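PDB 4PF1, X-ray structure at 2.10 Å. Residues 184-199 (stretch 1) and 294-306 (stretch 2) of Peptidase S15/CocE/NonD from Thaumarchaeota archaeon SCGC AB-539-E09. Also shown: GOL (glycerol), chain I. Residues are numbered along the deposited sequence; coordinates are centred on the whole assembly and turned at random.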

# COMPACT_ATOMS: atom_id res chain seq x y z
N PHE A 184 0.49 28.15 -17.93
CA PHE A 184 0.79 26.71 -17.83
C PHE A 184 -0.22 25.91 -18.62
O PHE A 184 -1.41 26.24 -18.59
CB PHE A 184 0.75 26.23 -16.37
CG PHE A 184 1.82 26.72 -15.42
CD1 PHE A 184 1.66 27.92 -14.73
CD2 PHE A 184 2.89 25.91 -15.08
CE1 PHE A 184 2.60 28.33 -13.78
CE2 PHE A 184 3.84 26.33 -14.14
CZ PHE A 184 3.69 27.53 -13.50
N ALA A 185 0.23 24.86 -19.33
CA ALA A 185 -0.62 23.90 -20.06
C ALA A 185 -1.96 24.51 -20.53
O ALA A 185 -3.03 23.96 -20.25
CB ALA A 185 -0.88 22.70 -19.17
N SER A 186 -1.90 25.66 -21.22
CA SER A 186 -3.06 26.44 -21.63
C SER A 186 -3.96 25.76 -22.66
O SER A 186 -3.49 24.99 -23.50
CB SER A 186 -2.62 27.79 -22.19
OG SER A 186 -1.93 28.54 -21.20
N MET A 187 -5.26 26.11 -22.62
CA MET A 187 -6.25 25.69 -23.61
C MET A 187 -6.05 26.61 -24.82
O MET A 187 -6.25 27.83 -24.69
CB MET A 187 -7.68 25.80 -23.04
CG MET A 187 -7.94 24.87 -21.86
SD MET A 187 -9.58 25.11 -21.10
CE MET A 187 -10.62 24.50 -22.38
N VAL A 188 -5.55 26.08 -25.94
CA VAL A 188 -5.22 26.90 -27.11
C VAL A 188 -6.13 26.54 -28.29
O VAL A 188 -6.76 27.43 -28.86
CB VAL A 188 -3.71 26.79 -27.46
CG1 VAL A 188 -3.39 27.39 -28.83
CG2 VAL A 188 -2.86 27.45 -26.37
N ASP A 189 -6.17 25.26 -28.66
CA ASP A 189 -7.04 24.82 -29.74
C ASP A 189 -7.74 23.53 -29.33
O ASP A 189 -7.15 22.45 -29.39
CB ASP A 189 -6.27 24.65 -31.06
CG ASP A 189 -7.14 24.72 -32.31
OD1 ASP A 189 -8.26 24.15 -32.28
OD2 ASP A 189 -6.68 25.29 -33.32
N GLY A 190 -9.00 23.68 -28.92
CA GLY A 190 -9.84 22.58 -28.45
C GLY A 190 -10.22 21.56 -29.50
O GLY A 190 -10.69 20.48 -29.17
N TRP A 191 -10.01 21.89 -30.79
CA TRP A 191 -10.32 21.00 -31.90
C TRP A 191 -9.06 20.34 -32.46
O TRP A 191 -9.06 19.13 -32.71
CB TRP A 191 -11.05 21.77 -33.02
CG TRP A 191 -11.73 20.90 -34.03
CD1 TRP A 191 -13.06 20.59 -34.09
CD2 TRP A 191 -11.12 20.25 -35.16
NE1 TRP A 191 -13.32 19.79 -35.17
CE2 TRP A 191 -12.15 19.56 -35.85
CE3 TRP A 191 -9.81 20.17 -35.64
CZ2 TRP A 191 -11.90 18.83 -37.01
CZ3 TRP A 191 -9.56 19.42 -36.78
CH2 TRP A 191 -10.60 18.77 -37.46
N MET A 192 -7.99 21.14 -32.70
CA MET A 192 -6.75 20.63 -33.28
C MET A 192 -6.08 19.57 -32.41
O MET A 192 -5.69 18.53 -32.94
CB MET A 192 -5.76 21.76 -33.61
CG MET A 192 -6.02 22.43 -34.96
SD MET A 192 -6.03 21.32 -36.40
CE MET A 192 -4.34 20.71 -36.36
N GLY A 193 -5.95 19.82 -31.11
CA GLY A 193 -5.32 18.82 -30.25
C GLY A 193 -5.31 19.07 -28.75
O GLY A 193 -4.46 18.51 -28.05
N ASP A 194 -6.25 19.85 -28.23
CA ASP A 194 -6.27 20.07 -26.79
C ASP A 194 -7.38 19.23 -26.09
O ASP A 194 -7.26 18.01 -26.07
CB ASP A 194 -6.30 21.56 -26.42
CG ASP A 194 -4.95 22.26 -26.57
OD1 ASP A 194 -3.90 21.59 -26.41
OD2 ASP A 194 -4.94 23.48 -26.84
N ASP A 195 -8.41 19.87 -25.52
CA ASP A 195 -9.40 19.17 -24.68
C ASP A 195 -10.56 18.46 -25.38
O ASP A 195 -10.93 17.37 -24.94
CB ASP A 195 -9.99 20.13 -23.64
CG ASP A 195 -8.99 20.58 -22.61
OD1 ASP A 195 -8.60 19.75 -21.76
OD2 ASP A 195 -8.60 21.75 -22.65
N TRP A 196 -11.22 19.10 -26.35
CA TRP A 196 -12.46 18.58 -26.94
C TRP A 196 -12.24 17.59 -28.09
O TRP A 196 -12.93 16.57 -28.14
CB TRP A 196 -13.40 19.72 -27.37
CG TRP A 196 -13.34 20.94 -26.48
CD1 TRP A 196 -13.01 22.21 -26.85
CD2 TRP A 196 -13.54 20.97 -25.06
NE1 TRP A 196 -12.99 23.03 -25.75
CE2 TRP A 196 -13.30 22.30 -24.63
CE3 TRP A 196 -13.87 20.01 -24.09
CZ2 TRP A 196 -13.46 22.70 -23.30
CZ3 TRP A 196 -13.98 20.39 -22.76
CH2 TRP A 196 -13.77 21.72 -22.38
N PHE A 197 -11.30 17.88 -29.00
CA PHE A 197 -10.97 17.01 -30.13
C PHE A 197 -9.45 16.96 -30.36
O PHE A 197 -8.75 17.92 -30.04
CB PHE A 197 -11.63 17.49 -31.45
CG PHE A 197 -13.13 17.70 -31.49
CD1 PHE A 197 -13.69 18.87 -30.98
CD2 PHE A 197 -13.95 16.83 -32.19
CE1 PHE A 197 -15.07 19.10 -31.07
CE2 PHE A 197 -15.33 17.06 -32.28
CZ PHE A 197 -15.88 18.19 -31.72
N HIS A 198 -8.97 15.86 -30.97
CA HIS A 198 -7.60 15.70 -31.44
C HIS A 198 -7.66 15.39 -32.93
O HIS A 198 -8.06 14.28 -33.31
CB HIS A 198 -6.83 14.61 -30.67
CG HIS A 198 -6.29 15.07 -29.35
ND1 HIS A 198 -5.11 14.58 -28.85
CD2 HIS A 198 -6.82 15.93 -28.44
CE1 HIS A 198 -4.95 15.14 -27.67
NE2 HIS A 198 -5.96 15.96 -27.38
N MET A 199 -7.39 16.41 -33.76
CA MET A 199 -7.45 16.34 -35.23
C MET A 199 -8.81 15.74 -35.72
O MET A 199 -8.84 14.89 -36.62
CB MET A 199 -6.24 15.57 -35.80
CG MET A 199 -4.95 16.38 -35.75
SD MET A 199 -3.46 15.44 -36.20
CE MET A 199 -3.09 14.63 -34.62
N PHE A 294 4.03 15.03 -21.11
CA PHE A 294 3.02 13.98 -20.93
C PHE A 294 1.66 14.56 -20.49
O PHE A 294 0.88 13.87 -19.82
CB PHE A 294 3.53 12.92 -19.94
CG PHE A 294 4.93 12.42 -20.23
CD1 PHE A 294 5.20 11.69 -21.39
CD2 PHE A 294 5.98 12.71 -19.37
CE1 PHE A 294 6.50 11.25 -21.67
CE2 PHE A 294 7.28 12.26 -19.65
CZ PHE A 294 7.53 11.53 -20.80
N ASP A 295 1.36 15.80 -20.91
CA ASP A 295 0.11 16.48 -20.62
C ASP A 295 -1.07 15.74 -21.29
O ASP A 295 -1.23 15.80 -22.51
CB ASP A 295 0.17 17.94 -21.10
CG ASP A 295 -0.87 18.84 -20.48
OD1 ASP A 295 -2.07 18.48 -20.52
OD2 ASP A 295 -0.50 19.89 -19.93
N GLN A 296 -1.90 15.05 -20.48
CA GLN A 296 -3.03 14.25 -20.94
C GLN A 296 -4.28 15.10 -21.30
O GLN A 296 -5.32 14.54 -21.67
CB GLN A 296 -3.38 13.17 -19.89
CG GLN A 296 -4.14 13.67 -18.64
CD GLN A 296 -3.31 14.37 -17.59
OE1 GLN A 296 -2.12 14.65 -17.76
NE2 GLN A 296 -3.94 14.71 -16.46
N GLU A 297 -4.18 16.45 -21.21
CA GLU A 297 -5.32 17.31 -21.49
C GLU A 297 -5.02 18.38 -22.54
O GLU A 297 -5.85 18.59 -23.44
CB GLU A 297 -5.85 17.95 -20.20
CG GLU A 297 -6.56 16.95 -19.30
CD GLU A 297 -7.35 17.52 -18.13
OE1 GLU A 297 -7.82 16.71 -17.29
OE2 GLU A 297 -7.52 18.76 -18.06
N ASP A 298 -3.87 19.07 -22.44
CA ASP A 298 -3.51 20.15 -23.38
C ASP A 298 -2.06 20.00 -23.85
O ASP A 298 -1.21 20.85 -23.55
CB ASP A 298 -3.74 21.53 -22.72
CG ASP A 298 -5.18 21.79 -22.33
OD1 ASP A 298 -5.96 22.17 -23.21
OD2 ASP A 298 -5.51 21.61 -21.15
N ILE A 299 -1.78 18.93 -24.62
CA ILE A 299 -0.44 18.59 -25.13
C ILE A 299 -0.08 19.38 -26.42
O ILE A 299 1.09 19.39 -26.83
CB ILE A 299 -0.34 17.05 -25.35
CG1 ILE A 299 1.11 16.55 -25.22
CG2 ILE A 299 -1.02 16.59 -26.66
CD1 ILE A 299 1.25 15.16 -24.65
N TYR A 300 -1.07 20.03 -27.06
CA TYR A 300 -0.90 20.76 -28.32
C TYR A 300 -0.57 22.25 -28.12
O TYR A 300 0.28 22.80 -28.83
CB TYR A 300 -2.20 20.61 -29.16
CG TYR A 300 -2.26 21.45 -30.41
CD1 TYR A 300 -1.86 20.93 -31.64
CD2 TYR A 300 -2.83 22.72 -30.40
CE1 TYR A 300 -1.93 21.69 -32.81
CE2 TYR A 300 -2.89 23.50 -31.56
CZ TYR A 300 -2.45 22.97 -32.76
OH TYR A 300 -2.55 23.71 -33.91
N GLY A 301 -1.28 22.87 -27.19
CA GLY A 301 -1.23 24.30 -26.91
C GLY A 301 0.10 25.01 -26.75
O GLY A 301 0.41 25.93 -27.51
N SER A 302 0.85 24.66 -25.69
CA SER A 302 2.10 25.33 -25.32
C SER A 302 3.19 25.31 -26.44
O SER A 302 3.69 26.39 -26.77
CB SER A 302 2.64 24.77 -24.01
OG SER A 302 1.67 24.90 -22.98
N PRO A 303 3.55 24.15 -27.07
CA PRO A 303 4.55 24.21 -28.15
C PRO A 303 4.07 25.00 -29.38
O PRO A 303 4.88 25.69 -30.00
CB PRO A 303 4.80 22.74 -28.50
CG PRO A 303 3.62 22.02 -27.99
CD PRO A 303 3.10 22.76 -26.82
N LYS A 304 2.75 24.95 -29.69
CA LYS A 304 2.18 25.72 -30.81
C LYS A 304 2.23 27.22 -30.49
O LYS A 304 2.46 28.03 -31.40
CB LYS A 304 0.73 25.26 -31.12
CG LYS A 304 0.15 25.85 -32.41
CD LYS A 304 0.53 25.05 -33.66
CE LYS A 304 0.18 25.76 -34.95
NZ LYS A 304 -1.29 25.80 -35.20
N LEU A 305 2.06 27.59 -29.20
CA LEU A 305 2.15 28.99 -28.74
C LEU A 305 3.54 29.54 -28.98
O LEU A 305 3.67 30.61 -29.57
CB LEU A 305 1.80 29.12 -27.25
CG LEU A 305 0.33 29.30 -26.90
CD1 LEU A 305 0.15 29.36 -25.39
CD2 LEU A 305 -0.26 30.56 -27.55
N TYR A 306 4.60 28.80 -28.56
CA TYR A 306 5.98 29.22 -28.78
C TYR A 306 6.27 29.34 -30.28
O TYR A 306 6.88 30.33 -30.69
CB TYR A 306 6.99 28.25 -28.11
CG TYR A 306 8.42 28.48 -28.55
CD1 TYR A 306 9.17 29.54 -28.05
CD2 TYR A 306 9.02 27.67 -29.51
CE1 TYR A 306 10.48 29.77 -28.46
CE2 TYR A 306 10.32 27.90 -29.96
CZ TYR A 306 11.04 28.96 -29.43
OH TYR A 306 12.33 29.18 -29.86
C1 GOL I . -10.71 21.45 -18.96
O1 GOL I . -9.69 22.04 -19.76
C2 GOL I . -10.64 19.94 -19.02
O2 GOL I . -10.45 19.42 -17.70
C3 GOL I . -11.92 19.40 -19.61
O3 GOL I . -12.05 18.00 -19.37
O HOH W 1 0.94 27.26 -21.93
O HOH W 2 -0.99 23.57 -23.48
O HOH W 3 -4.13 25.90 -33.73
O HOH W 4 -4.33 17.52 -25.44

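The carboxylate of Asp194 organises this contact. Its OD1 accepts a hydrogen bond from Gly301 N (3.0 Å) and a weak one from Tyr300 N (3.3 Å), so it takes up amide protons near the beginning of the helix that runs through Tyr306. Its other oxygen, OD2, turns back to its own stretch, accepting Val188 N and Asp189 N, each at 2.8 Å. Four backbone amides thus converge on one side chain; a short, two-pronged acceptor such as aspartate suits the task, tying the 188-189 turn to the helix.

A second acidic cluster lies nearby. Asp195 OD2 and Asp298 OD1 are only 2.7 Å apart, too close for two bare carboxylates, so one of the acids probably carries a proton. A glycerol, probably from the crystallisation liquor, joins the edge of this cluster: its O2 donates to Glu297 OE2 (3.0 Å) and its O1 makes a weak bond to Asp195 OD2 (3.1 Å).

Water extends the polar network. Water 3 donates to Asp189 OD2 and accepts from Tyr300 OH, both at 2.7 Å, while water 2 donates to Ser186 O (2.9 Å) and Asp298 O (2.7 Å) and accepts from Ser302 OG (3.0 Å), so a small hydroxyl helps fix solvent between the backbones.

Packing completes the contact. Tyr300 points toward stretch 1, and Met192 CB sits over one face of its ring, 4.0 Å from the centroid, in a CH-pi contact. Gly193 fits beside this tyrosine because it lacks a CB, which would lie 3.0 Å from Tyr300 CB. Gly301 is equally constrained: a CB there would come within 2.6 Å of Ser186 O. Its bare CA instead lies 3.6 Å from Val188 CB, and further along the helix Val188 CG2 meets Leu305 CD1 at 3.7 Å, an apolar contact between two buried branched side chains.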